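PDB 2IVF: ethylbenzene dehydrogenase alpha-subunit from Aromatoleum aromaticum, which belongs to the molybdopterin oxidoreductase family and holds a molybdenum atom, an iron/sulfur cluster and the two dinucleotide ligands MGD and MD1. Local coordinates for residues 609-614 with 640-645; 603-608 with 632-637; 854-859 with 920-925. All blocks are in the same frame, centred on the assembly; numbering follows the deposited sequence.

Contact 1 (609-614 with 640-645); sequences NPMRRK and SSSAMY. With MD1 (phosphoric acid 4-(2-amino-4-oxo-3,4,5,6,-tetrahydro-pteridin-6-yl)-2-hydroxy-3,4-dimercapto-but-3-en-yl ester guanylate ester), chain N.
Asn609 and Ser642 form a buried polar contact between the start of the short helix 610-613 and the loop that connects strands 631-636 and 648-651. Asn609 OD1 accepts twice from one residue. The hydroxyl of Ser642 reaches it in the carbonyl plane, on a lone pair, with OG 2.6 Å from OD1, while Ser642 N lies 3.1 Å from OD1 and is tilted 19° from that plane. Ser642 OG in turn accepts from Met611 N at 2.9 Å, a nearly straight bond (166°), so a single hydroxyl ties the amide to the first turn of the helix. Both segments belong to the molybdopterin oxidoreductase region of the chain and help to line the MD1 pocket. Asn609, at the N-cap position but without a side-chain capping bond, donates from ND2 to O2A of MD1 at 2.9 Å and also to Asp922. From the same helix Arg612 and Arg613 reach the pyrophosphate with their guanidinium edges. On the other segment an ST motif shapes the turn, Ala643 N donating to Ser640 OG at 3.0 Å. Farther out, Met611 and Tyr645 cross at about a right angle in an oblique Met-aromatic contact.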
# COMPACT_ATOMS: atom_id res chain seq x y z
N ASN A 609 0.87 0.18 -18.29
CA ASN A 609 0.64 -1.27 -18.28
C ASN A 609 -0.80 -1.48 -18.76
O ASN A 609 -1.66 -1.68 -17.96
CB ASN A 609 0.86 -1.73 -16.82
CG ASN A 609 0.83 -3.24 -16.61
OD1 ASN A 609 0.85 -4.03 -17.54
ND2 ASN A 609 0.81 -3.63 -15.36
N PRO A 610 -1.07 -1.36 -20.07
CA PRO A 610 -2.45 -1.32 -20.57
C PRO A 610 -3.26 -2.56 -20.27
O PRO A 610 -4.49 -2.49 -20.14
CB PRO A 610 -2.30 -1.14 -22.10
CG PRO A 610 -0.93 -1.57 -22.44
CD PRO A 610 -0.09 -1.27 -21.18
N MET A 611 -2.60 -3.71 -20.16
CA MET A 611 -3.34 -4.93 -19.90
C MET A 611 -4.17 -4.87 -18.61
O MET A 611 -5.18 -5.56 -18.52
CB MET A 611 -2.43 -6.14 -19.88
CG MET A 611 -1.84 -6.44 -21.23
SD MET A 611 -3.06 -6.91 -22.52
CE MET A 611 -3.68 -8.42 -21.85
N ARG A 612 -3.75 -4.10 -17.60
CA ARG A 612 -4.67 -3.83 -16.45
C ARG A 612 -5.24 -2.39 -16.40
O ARG A 612 -6.32 -2.16 -15.85
CB ARG A 612 -4.03 -4.16 -15.10
CG ARG A 612 -2.71 -3.48 -14.84
CD ARG A 612 -2.59 -3.07 -13.42
NE ARG A 612 -3.58 -2.07 -13.07
CZ ARG A 612 -3.36 -0.76 -12.94
NH1 ARG A 612 -2.15 -0.23 -13.16
NH2 ARG A 612 -4.37 0.04 -12.62
N ARG A 613 -4.51 -1.43 -16.94
CA ARG A 613 -4.90 -0.04 -16.84
C ARG A 613 -6.09 0.28 -17.73
O ARG A 613 -7.06 0.89 -17.26
CB ARG A 613 -3.78 0.92 -17.21
CG ARG A 613 -4.22 2.37 -17.04
CD ARG A 613 -3.47 3.34 -17.91
NE ARG A 613 -2.13 3.57 -17.36
CZ ARG A 613 -1.36 4.60 -17.74
NH1 ARG A 613 -1.81 5.46 -18.63
NH2 ARG A 613 -0.15 4.77 -17.22
N LYS A 614 -6.03 -0.11 -19.00
CA LYS A 614 -7.19 0.11 -19.88
C LYS A 614 -8.35 -0.75 -19.46
O LYS A 614 -8.23 -1.96 -19.24
CB LYS A 614 -6.93 -0.15 -21.36
CG LYS A 614 -6.45 1.06 -22.15
CD LYS A 614 -5.17 1.64 -21.57
CE LYS A 614 -4.54 2.60 -22.58
NZ LYS A 614 -3.43 3.43 -21.99
N SER A 640 6.12 -6.69 -16.42
CA SER A 640 4.69 -6.40 -16.31
C SER A 640 3.91 -7.31 -17.22
O SER A 640 4.46 -7.89 -18.13
CB SER A 640 4.40 -4.93 -16.69
OG SER A 640 4.56 -4.72 -18.06
N SER A 641 2.61 -7.41 -16.96
CA SER A 641 1.76 -8.20 -17.80
C SER A 641 1.79 -7.68 -19.22
O SER A 641 1.75 -8.47 -20.17
CB SER A 641 0.33 -8.21 -17.24
OG SER A 641 -0.21 -6.93 -17.24
N SER A 642 1.88 -6.35 -19.38
CA SER A 642 1.91 -5.78 -20.75
C SER A 642 3.24 -6.02 -21.48
O SER A 642 3.25 -6.23 -22.70
CB SER A 642 1.53 -4.29 -20.78
OG SER A 642 0.30 -4.09 -20.10
N ALA A 643 4.34 -5.94 -20.74
CA ALA A 643 5.68 -6.25 -21.26
C ALA A 643 5.77 -7.67 -21.78
O ALA A 643 6.54 -7.95 -22.69
CB ALA A 643 6.78 -5.99 -20.16
N MET A 644 4.99 -8.58 -21.20
CA MET A 644 4.93 -9.95 -21.68
C MET A 644 4.47 -10.06 -23.12
O MET A 644 4.72 -11.05 -23.78
CB MET A 644 4.10 -10.82 -20.74
CG MET A 644 4.86 -11.10 -19.43
SD MET A 644 6.29 -12.16 -19.71
CE MET A 644 5.52 -13.74 -20.16
N TYR A 645 3.79 -9.03 -23.61
CA TYR A 645 3.33 -9.01 -24.99
C TYR A 645 4.21 -8.19 -25.91
O TYR A 645 3.93 -8.08 -27.10
CB TYR A 645 1.91 -8.44 -25.07
CG TYR A 645 0.91 -9.33 -24.45
CD1 TYR A 645 0.68 -9.26 -23.09
CD2 TYR A 645 0.19 -10.27 -25.20
CE1 TYR A 645 -0.23 -10.07 -22.49
CE2 TYR A 645 -0.76 -11.09 -24.57
CZ TYR A 645 -0.94 -10.95 -23.20
OH TYR A 645 -1.85 -11.72 -22.48
PB MD1 N . -0.00 2.23 -14.74
O3B MD1 N . 0.59 1.33 -13.58
O1B MD1 N . 0.77 3.51 -14.74
O2B MD1 N . -0.28 1.47 -15.98
O3A MD1 N . -1.44 2.57 -14.16
C10 MD1 N . -1.70 3.72 -13.33
C11 MD1 N . -3.13 3.53 -12.87
O11 MD1 N . -3.03 2.53 -11.80
C12 MD1 N . -3.67 4.80 -12.27
S12 MD1 N . -2.64 6.08 -11.80
C13 MD1 N . -5.01 4.96 -12.03
S13 MD1 N . -5.64 6.35 -11.31
C14 MD1 N . -6.02 3.94 -12.39
N15 MD1 N . -6.80 3.36 -11.36
C16 MD1 N . -7.66 2.32 -11.61
C15 MD1 N . -8.47 1.90 -10.58
O14 MD1 N . -8.44 2.45 -9.44
N17 MD1 N . -9.24 0.81 -10.86
C17 MD1 N . -9.25 0.23 -12.12
N16 MD1 N . -10.06 -0.81 -12.29
N18 MD1 N . -8.48 0.69 -13.12
C20 MD1 N . -7.70 1.72 -12.87
N8 MD1 N . -6.96 2.23 -13.89
C7 MD1 N . -6.01 3.30 -13.76
PA MD1 N . 1.43 -0.04 -13.58
O1A MD1 N . 2.16 -0.04 -12.27
O2A MD1 N . 0.48 -1.15 -13.82
O5' MD1 N . 2.45 0.04 -14.78
C5' MD1 N . 3.53 0.95 -14.63
C4' MD1 N . 4.80 0.27 -14.94
O4' MD1 N . 5.79 1.22 -14.59
C1' MD1 N . 6.92 0.44 -14.21
N9 MD1 N . 7.93 1.16 -13.43
C4 MD1 N . 9.09 1.56 -13.93
N3 MD1 N . 9.57 1.44 -15.19
C2 MD1 N . 10.77 1.94 -15.50
N2 MD1 N . 11.25 1.84 -16.76
N1 MD1 N . 11.52 2.49 -14.48
C6 MD1 N . 11.09 2.65 -13.19
O6 MD1 N . 11.82 3.22 -12.38
C5 MD1 N . 9.81 2.17 -12.89
N7 MD1 N . 9.07 2.10 -11.79
C8 MD1 N . 7.92 1.50 -12.13
C2' MD1 N . 6.34 -0.69 -13.37
O2' MD1 N . 7.17 -1.88 -13.33
C3' MD1 N . 4.96 -0.94 -14.01
O3' MD1 N . 4.92 -2.17 -14.77

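Contact 2 (603-608 with 632-637); sequences YMLLSQ and IFALET. With MD1 (phosphoric acid 4-(2-amino-4-oxo-3,4,5,6,-tetrahydro-pteridin-6-yl)-2-hydroxy-3,4-dimercapto-but-3-en-yl ester guanylate ester), chain N.
Met604 and Phe633 meet with CA of the methionine over one face of the ring, on neighbouring strands that run parallel at 17°. Phe633 CG occupies the crowded position between its own backbone N and carbonyl carbon (chi1 68°), and the ring reaches across to the other strand. Met604 CA is 4.2 Å from the Phe633 centroid, a CH-pi contact. Met604 CB comes to 3.5 Å from Phe633 CZ, and the sulfur passes the ring obliquely in a Met-aromatic contact. Extended beyond CG, the methionine carries its CE on to Leu635 CD1 at 4.0 Å. On the opposite face of the sheet Leu605 CD1 meets Ile632 CG2 at 3.9 Å, and its CB packs on Ala634. Three backbone bonds hold the register, among them Leu605 N to Phe633 O at 2.8 Å. Beyond them, one water bridges Ser607 N to Leu635 O and another Gln608 O to Glu636 OE2. Leu635 O also accepts from N2 of MD1, and both Glu636 carboxylate oxygens accept from ribose hydroxyls O2' and O3'. The pair forms a beta-alpha-beta unit joined through helices 610-613 and 617-625. Strands 186-188 and 648-651 flank it, while helix 687-704 packs on the Met604, Phe633 and Leu635 face.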
# COMPACT_ATOMS: atom_id res chain seq x y z
N TYR A 603 4.58 1.14 -30.71
CA TYR A 603 3.89 1.39 -29.48
C TYR A 603 4.89 1.26 -28.40
O TYR A 603 5.51 0.22 -28.27
CB TYR A 603 2.78 0.37 -29.32
CG TYR A 603 1.96 0.54 -28.09
CD1 TYR A 603 2.35 -0.05 -26.88
CD2 TYR A 603 0.78 1.27 -28.12
CE1 TYR A 603 1.58 0.09 -25.76
CE2 TYR A 603 -0.00 1.40 -27.00
CZ TYR A 603 0.40 0.82 -25.83
OH TYR A 603 -0.38 0.96 -24.71
N MET A 604 5.06 2.33 -27.63
CA MET A 604 6.05 2.38 -26.59
C MET A 604 5.39 2.28 -25.22
O MET A 604 4.50 3.07 -24.90
CB MET A 604 6.83 3.68 -26.69
CG MET A 604 7.80 3.92 -25.60
SD MET A 604 8.81 5.31 -26.06
CE MET A 604 9.71 5.62 -24.54
N LEU A 605 5.83 1.30 -24.44
CA LEU A 605 5.39 1.11 -23.05
C LEU A 605 6.44 1.72 -22.14
O LEU A 605 7.60 1.30 -22.15
CB LEU A 605 5.24 -0.38 -22.74
CG LEU A 605 4.11 -1.16 -23.40
CD1 LEU A 605 4.44 -2.65 -23.42
CD2 LEU A 605 2.83 -0.89 -22.62
N LEU A 606 6.04 2.75 -21.40
CA LEU A 606 6.89 3.42 -20.44
C LEU A 606 5.97 3.89 -19.32
O LEU A 606 4.99 4.61 -19.58
CB LEU A 606 7.57 4.62 -21.08
CG LEU A 606 8.29 5.56 -20.09
CD1 LEU A 606 9.50 4.86 -19.40
CD2 LEU A 606 8.73 6.83 -20.88
N SER A 607 6.23 3.40 -18.12
CA SER A 607 5.39 3.72 -16.95
C SER A 607 3.88 3.57 -17.27
O SER A 607 3.03 4.39 -16.89
CB SER A 607 5.72 5.10 -16.40
OG SER A 607 7.13 5.21 -16.20
N GLN A 608 3.57 2.46 -17.93
CA GLN A 608 2.21 2.19 -18.32
C GLN A 608 2.06 0.71 -18.59
O GLN A 608 2.98 0.06 -19.10
CB GLN A 608 1.89 3.00 -19.57
CG GLN A 608 0.41 3.09 -19.87
CD GLN A 608 -0.08 2.25 -21.05
OE1 GLN A 608 -1.25 1.83 -21.03
NE2 GLN A 608 0.79 2.02 -22.09
N ILE A 632 6.21 -3.44 -30.50
CA ILE A 632 5.82 -3.07 -29.19
C ILE A 632 7.07 -3.17 -28.38
O ILE A 632 7.68 -4.24 -28.33
CB ILE A 632 4.77 -4.04 -28.61
CG1 ILE A 632 3.58 -4.11 -29.54
CG2 ILE A 632 4.39 -3.58 -27.22
CD1 ILE A 632 2.48 -5.17 -29.16
N PHE A 633 7.48 -2.07 -27.77
CA PHE A 633 8.67 -2.13 -26.94
C PHE A 633 8.41 -1.47 -25.61
O PHE A 633 7.61 -0.53 -25.49
CB PHE A 633 9.89 -1.55 -27.64
CG PHE A 633 9.84 -0.04 -27.87
CD1 PHE A 633 9.10 0.49 -28.91
CD2 PHE A 633 10.55 0.83 -27.06
CE1 PHE A 633 9.10 1.86 -29.16
CE2 PHE A 633 10.50 2.21 -27.29
CZ PHE A 633 9.79 2.71 -28.34
N ALA A 634 9.06 -2.01 -24.59
CA ALA A 634 8.85 -1.60 -23.24
C ALA A 634 10.17 -1.15 -22.64
O ALA A 634 11.21 -1.79 -22.86
CB ALA A 634 8.30 -2.71 -22.43
N LEU A 635 10.09 -0.06 -21.89
CA LEU A 635 11.16 0.40 -21.04
C LEU A 635 10.73 0.09 -19.64
O LEU A 635 9.93 0.84 -19.05
CB LEU A 635 11.42 1.88 -21.20
CG LEU A 635 12.28 2.27 -22.37
CD1 LEU A 635 11.48 2.14 -23.62
CD2 LEU A 635 12.81 3.72 -22.19
N GLU A 636 11.24 -1.02 -19.12
CA GLU A 636 10.77 -1.56 -17.86
C GLU A 636 11.86 -1.94 -16.90
O GLU A 636 12.99 -2.32 -17.27
CB GLU A 636 9.89 -2.80 -18.15
CG GLU A 636 8.40 -2.56 -18.13
CD GLU A 636 7.80 -2.21 -16.80
OE1 GLU A 636 8.50 -2.13 -15.75
OE2 GLU A 636 6.56 -2.01 -16.82
N THR A 637 11.51 -1.87 -15.63
CA THR A 637 12.30 -2.45 -14.58
C THR A 637 11.80 -3.84 -14.24
O THR A 637 12.51 -4.64 -13.63
CB THR A 637 12.18 -1.61 -13.30
OG1 THR A 637 10.80 -1.43 -13.01
CG2 THR A 637 12.85 -0.25 -13.51
PB MD1 N . -0.00 2.23 -14.74
O3B MD1 N . 0.59 1.33 -13.58
O1B MD1 N . 0.77 3.51 -14.74
O2B MD1 N . -0.28 1.47 -15.98
O3A MD1 N . -1.44 2.57 -14.16
C10 MD1 N . -1.70 3.72 -13.33
C11 MD1 N . -3.13 3.53 -12.87
O11 MD1 N . -3.03 2.53 -11.80
C12 MD1 N . -3.67 4.80 -12.27
S12 MD1 N . -2.64 6.08 -11.80
C13 MD1 N . -5.01 4.96 -12.03
S13 MD1 N . -5.64 6.35 -11.31
C14 MD1 N . -6.02 3.94 -12.39
N15 MD1 N . -6.80 3.36 -11.36
C16 MD1 N . -7.66 2.32 -11.61
C15 MD1 N . -8.47 1.90 -10.58
O14 MD1 N . -8.44 2.45 -9.44
N17 MD1 N . -9.24 0.81 -10.86
C17 MD1 N . -9.25 0.23 -12.12
N16 MD1 N . -10.06 -0.81 -12.29
N18 MD1 N . -8.48 0.69 -13.12
C20 MD1 N . -7.70 1.72 -12.87
N8 MD1 N . -6.96 2.23 -13.89
C7 MD1 N . -6.01 3.30 -13.76
PA MD1 N . 1.43 -0.04 -13.58
O1A MD1 N . 2.16 -0.04 -12.27
O2A MD1 N . 0.48 -1.15 -13.82
O5' MD1 N . 2.45 0.04 -14.78
C5' MD1 N . 3.53 0.95 -14.63
C4' MD1 N . 4.80 0.27 -14.94
O4' MD1 N . 5.79 1.22 -14.59
C1' MD1 N . 6.92 0.44 -14.21
N9 MD1 N . 7.93 1.16 -13.43
C4 MD1 N . 9.09 1.56 -13.93
N3 MD1 N . 9.57 1.44 -15.19
C2 MD1 N . 10.77 1.94 -15.50
N2 MD1 N . 11.25 1.84 -16.76
N1 MD1 N . 11.52 2.49 -14.48
C6 MD1 N . 11.09 2.65 -13.19
O6 MD1 N . 11.82 3.22 -12.38
C5 MD1 N . 9.81 2.17 -12.89
N7 MD1 N . 9.07 2.10 -11.79
C8 MD1 N . 7.92 1.50 -12.13
C2' MD1 N . 6.34 -0.69 -13.37
O2' MD1 N . 7.17 -1.88 -13.33
C3' MD1 N . 4.96 -0.94 -14.01
O3' MD1 N . 4.92 -2.17 -14.77
O HOH W 1 7.92 1.19 -17.37
O HOH W 2 4.77 -2.19 -18.77

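Contact 3 (854-859 with 920-925); sequences IHSTHL and FWDAHQ. With MD1 (phosphoric acid 4-(2-amino-4-oxo-3,4,5,6,-tetrahydro-pteridin-6-yl)-2-hydroxy-3,4-dimercapto-but-3-en-yl ester guanylate ester), chain N.
Phe920 and His855, whose rings touch, have their CG atoms set differently: Phe920 CG lies between its backbone N and carbonyl carbon (chi1 65°), while His855 CG is anti to its own carbonyl carbon (chi1 -53°). The rings meet rim to rim, their planes 20° apart, with His855 ND1 at the edge of the phenyl ring, 3.6 Å from Phe920 CZ. O11 of MD1 lies near the plane at the edge of the His855 ring, hydrogen-bonded to ND1 at 2.8 Å with either partner a possible donor, and is also touched by Phe920 CZ. Arg612 makes a cation-pi contact with Phe920. The type II' turn from Ile854 to Thr857 places Ser856 next to a phosphate of MD1: Ser856 N donates to O1A at 2.8 Å and its hydroxyl to O2A. Where the backbones approach most closely, Ser856 CB is 3.7 Å from Asp922 OD2, an oxygen in a salt bridge with Arg638; OD1 turns to Ser641. Leu859 is the main packing residue. Its CD1 rests on the backbone at Trp921 CA and Asp922 N, 3.4 Å from the latter, its CD2 lies 3.6 Å from Trp921 CZ3, and its CB touches Gln925 OE1, which accepts from Asp922 N. Both loops belong to the dinucleotide binding domain, of the double-psi beta-barrel clan. His855 N is hydrogen-bonded to MGD, and the His855 side chain comes within about 4 Å of the molybdenum atom. With no direct hydrogen bond joining the segments, their fit rests on packing, chiefly of Leu859, while many of their polar groups serve the ligands and neighbouring residues.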
# COMPACT_ATOMS: atom_id res chain seq x y z
N ILE A 854 2.32 0.14 -4.88
CA ILE A 854 2.09 1.40 -5.60
C ILE A 854 1.90 0.95 -7.08
O ILE A 854 2.83 0.51 -7.78
CB ILE A 854 3.22 2.43 -5.44
CG1 ILE A 854 3.46 2.73 -3.95
CG2 ILE A 854 2.89 3.70 -6.16
CD1 ILE A 854 2.23 3.34 -3.18
N HIS A 855 0.65 1.02 -7.53
CA HIS A 855 0.29 0.43 -8.83
C HIS A 855 0.80 -1.02 -8.89
O HIS A 855 0.60 -1.74 -7.92
CB HIS A 855 0.78 1.33 -9.95
CG HIS A 855 0.29 2.71 -9.75
ND1 HIS A 855 -1.01 3.06 -9.98
CD2 HIS A 855 0.88 3.78 -9.17
CE1 HIS A 855 -1.19 4.32 -9.62
NE2 HIS A 855 -0.06 4.78 -9.13
N SER A 856 1.49 -1.44 -9.96
CA SER A 856 1.98 -2.83 -10.04
C SER A 856 3.44 -2.97 -9.62
O SER A 856 4.01 -4.06 -9.74
CB SER A 856 1.81 -3.39 -11.46
OG SER A 856 0.47 -3.24 -11.93
N THR A 857 4.03 -1.88 -9.18
CA THR A 857 5.45 -1.82 -8.86
C THR A 857 5.87 -2.93 -7.90
O THR A 857 6.97 -3.51 -8.07
CB THR A 857 5.80 -0.44 -8.29
OG1 THR A 857 5.62 0.48 -9.37
CG2 THR A 857 7.25 -0.33 -7.78
N HIS A 858 4.99 -3.26 -6.97
CA HIS A 858 5.27 -4.24 -5.91
C HIS A 858 4.36 -5.46 -5.97
O HIS A 858 4.42 -6.37 -5.07
CB HIS A 858 5.12 -3.59 -4.54
CG HIS A 858 5.74 -2.25 -4.43
ND1 HIS A 858 5.09 -1.10 -4.80
CD2 HIS A 858 6.97 -1.87 -4.03
CE1 HIS A 858 5.89 -0.06 -4.63
NE2 HIS A 858 7.03 -0.50 -4.12
N LEU A 859 3.52 -5.53 -7.00
CA LEU A 859 2.58 -6.63 -7.13
C LEU A 859 3.24 -7.92 -7.55
O LEU A 859 2.66 -9.02 -7.44
CB LEU A 859 1.41 -6.26 -8.06
CG LEU A 859 0.38 -5.30 -7.52
CD1 LEU A 859 -0.78 -5.09 -8.57
CD2 LEU A 859 -0.13 -5.74 -6.09
N PHE A 920 -6.93 -3.07 -7.51
CA PHE A 920 -6.42 -3.69 -8.74
C PHE A 920 -5.19 -4.54 -8.58
O PHE A 920 -4.44 -4.40 -7.61
CB PHE A 920 -6.27 -2.68 -9.89
CG PHE A 920 -5.25 -1.62 -9.67
CD1 PHE A 920 -3.91 -1.92 -9.73
CD2 PHE A 920 -5.62 -0.30 -9.51
CE1 PHE A 920 -2.96 -0.95 -9.59
CE2 PHE A 920 -4.66 0.70 -9.36
CZ PHE A 920 -3.36 0.39 -9.43
N TRP A 921 -5.00 -5.42 -9.56
CA TRP A 921 -3.90 -6.37 -9.59
C TRP A 921 -3.33 -6.36 -11.00
O TRP A 921 -4.02 -5.95 -11.96
CB TRP A 921 -4.42 -7.78 -9.26
CG TRP A 921 -5.03 -7.83 -7.89
CD1 TRP A 921 -6.36 -7.75 -7.59
CD2 TRP A 921 -4.34 -7.90 -6.64
NE1 TRP A 921 -6.55 -7.83 -6.21
CE2 TRP A 921 -5.32 -7.93 -5.61
CE3 TRP A 921 -3.00 -8.04 -6.30
CZ2 TRP A 921 -4.99 -7.99 -4.27
CZ3 TRP A 921 -2.68 -8.10 -4.98
CH2 TRP A 921 -3.65 -8.07 -3.97
N ASP A 922 -2.08 -6.81 -11.15
CA ASP A 922 -1.53 -6.90 -12.49
C ASP A 922 -2.17 -8.07 -13.17
O ASP A 922 -2.51 -9.05 -12.53
CB ASP A 922 -0.01 -7.04 -12.43
CG ASP A 922 0.68 -6.55 -13.69
OD1 ASP A 922 0.03 -6.34 -14.75
OD2 ASP A 922 1.93 -6.46 -13.59
N ALA A 923 -2.31 -7.99 -14.49
CA ALA A 923 -3.09 -8.98 -15.25
C ALA A 923 -2.57 -10.42 -15.19
O ALA A 923 -3.36 -11.36 -15.16
CB ALA A 923 -3.28 -8.55 -16.67
N HIS A 924 -1.24 -10.60 -15.13
CA HIS A 924 -0.68 -11.95 -15.11
C HIS A 924 -0.66 -12.54 -13.69
O HIS A 924 -0.03 -13.61 -13.42
CB HIS A 924 0.67 -12.02 -15.82
CG HIS A 924 1.72 -11.08 -15.31
ND1 HIS A 924 1.47 -10.11 -14.36
CD2 HIS A 924 3.02 -10.94 -15.66
CE1 HIS A 924 2.58 -9.44 -14.13
NE2 HIS A 924 3.54 -9.92 -14.90
N GLN A 925 -1.34 -11.87 -12.76
CA GLN A 925 -1.66 -12.47 -11.46
C GLN A 925 -2.99 -13.24 -11.47
O GLN A 925 -3.37 -13.87 -10.46
CB GLN A 925 -1.75 -11.40 -10.37
CG GLN A 925 -0.50 -10.58 -10.20
CD GLN A 925 -0.62 -9.64 -9.03
OE1 GLN A 925 -0.88 -8.42 -9.20
NE2 GLN A 925 -0.42 -10.18 -7.84
PB MD1 N . -0.00 2.23 -14.74
O3B MD1 N . 0.59 1.33 -13.58
O1B MD1 N . 0.77 3.51 -14.74
O2B MD1 N . -0.28 1.47 -15.98
O3A MD1 N . -1.44 2.57 -14.16
C10 MD1 N . -1.70 3.72 -13.33
C11 MD1 N . -3.13 3.53 -12.87
O11 MD1 N . -3.03 2.53 -11.80
C12 MD1 N . -3.67 4.80 -12.27
S12 MD1 N . -2.64 6.08 -11.80
C13 MD1 N . -5.01 4.96 -12.03
S13 MD1 N . -5.64 6.35 -11.31
C14 MD1 N . -6.02 3.94 -12.39
N15 MD1 N . -6.80 3.36 -11.36
C16 MD1 N . -7.66 2.32 -11.61
C15 MD1 N . -8.47 1.90 -10.58
O14 MD1 N . -8.44 2.45 -9.44
N17 MD1 N . -9.24 0.81 -10.86
C17 MD1 N . -9.25 0.23 -12.12
N16 MD1 N . -10.06 -0.81 -12.29
N18 MD1 N . -8.48 0.69 -13.12
C20 MD1 N . -7.70 1.72 -12.87
N8 MD1 N . -6.96 2.23 -13.89
C7 MD1 N . -6.01 3.30 -13.76
PA MD1 N . 1.43 -0.04 -13.58
O1A MD1 N . 2.16 -0.04 -12.27
O2A MD1 N . 0.48 -1.15 -13.82
O5' MD1 N . 2.45 0.04 -14.78
C5' MD1 N . 3.53 0.95 -14.63
C4' MD1 N . 4.80 0.27 -14.94
O4' MD1 N . 5.79 1.22 -14.59
C1' MD1 N . 6.92 0.44 -14.21
N9 MD1 N . 7.93 1.16 -13.43
C4 MD1 N . 9.09 1.56 -13.93
N3 MD1 N . 9.57 1.44 -15.19
C2 MD1 N . 10.77 1.94 -15.50
N2 MD1 N . 11.25 1.84 -16.76
N1 MD1 N . 11.52 2.49 -14.48
C6 MD1 N . 11.09 2.65 -13.19
O6 MD1 N . 11.82 3.22 -12.38
C5 MD1 N . 9.81 2.17 -12.89
N7 MD1 N . 9.07 2.10 -11.79
C8 MD1 N . 7.92 1.50 -12.13
C2' MD1 N . 6.34 -0.69 -13.37
O2' MD1 N . 7.17 -1.88 -13.33
C3' MD1 N . 4.96 -0.94 -14.01
O3' MD1 N . 4.92 -2.17 -14.77
O HOH W 3 1.07 -9.44 -5.26

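All three contacts touch MD1, and their territories overlap. Contact 2 lies mainly at the guanosine end and contact 1 at the pyrophosphate, while contact 3 brings in the dinucleotide-binding domain; contacts 1 and 3 share O2A and O11. Contacts 1 and 2 have centres 9 Å apart; their segments alternate along the chain, and strand 602-606 runs on into helix 610-613. Lys614 NZ lies 2.9 Å from Gln608 OE1, a probable hydrogen bond. Contacts 1 and 3, centred 10 Å apart, are joined through Asp922, whose OD1 lies 2.6 Å from Ser641 OG and 2.9 Å from Asn609 ND2, both probable hydrogen bonds. Contacts 2 and 3 do not touch, their nearest atoms being about 6 Å apart.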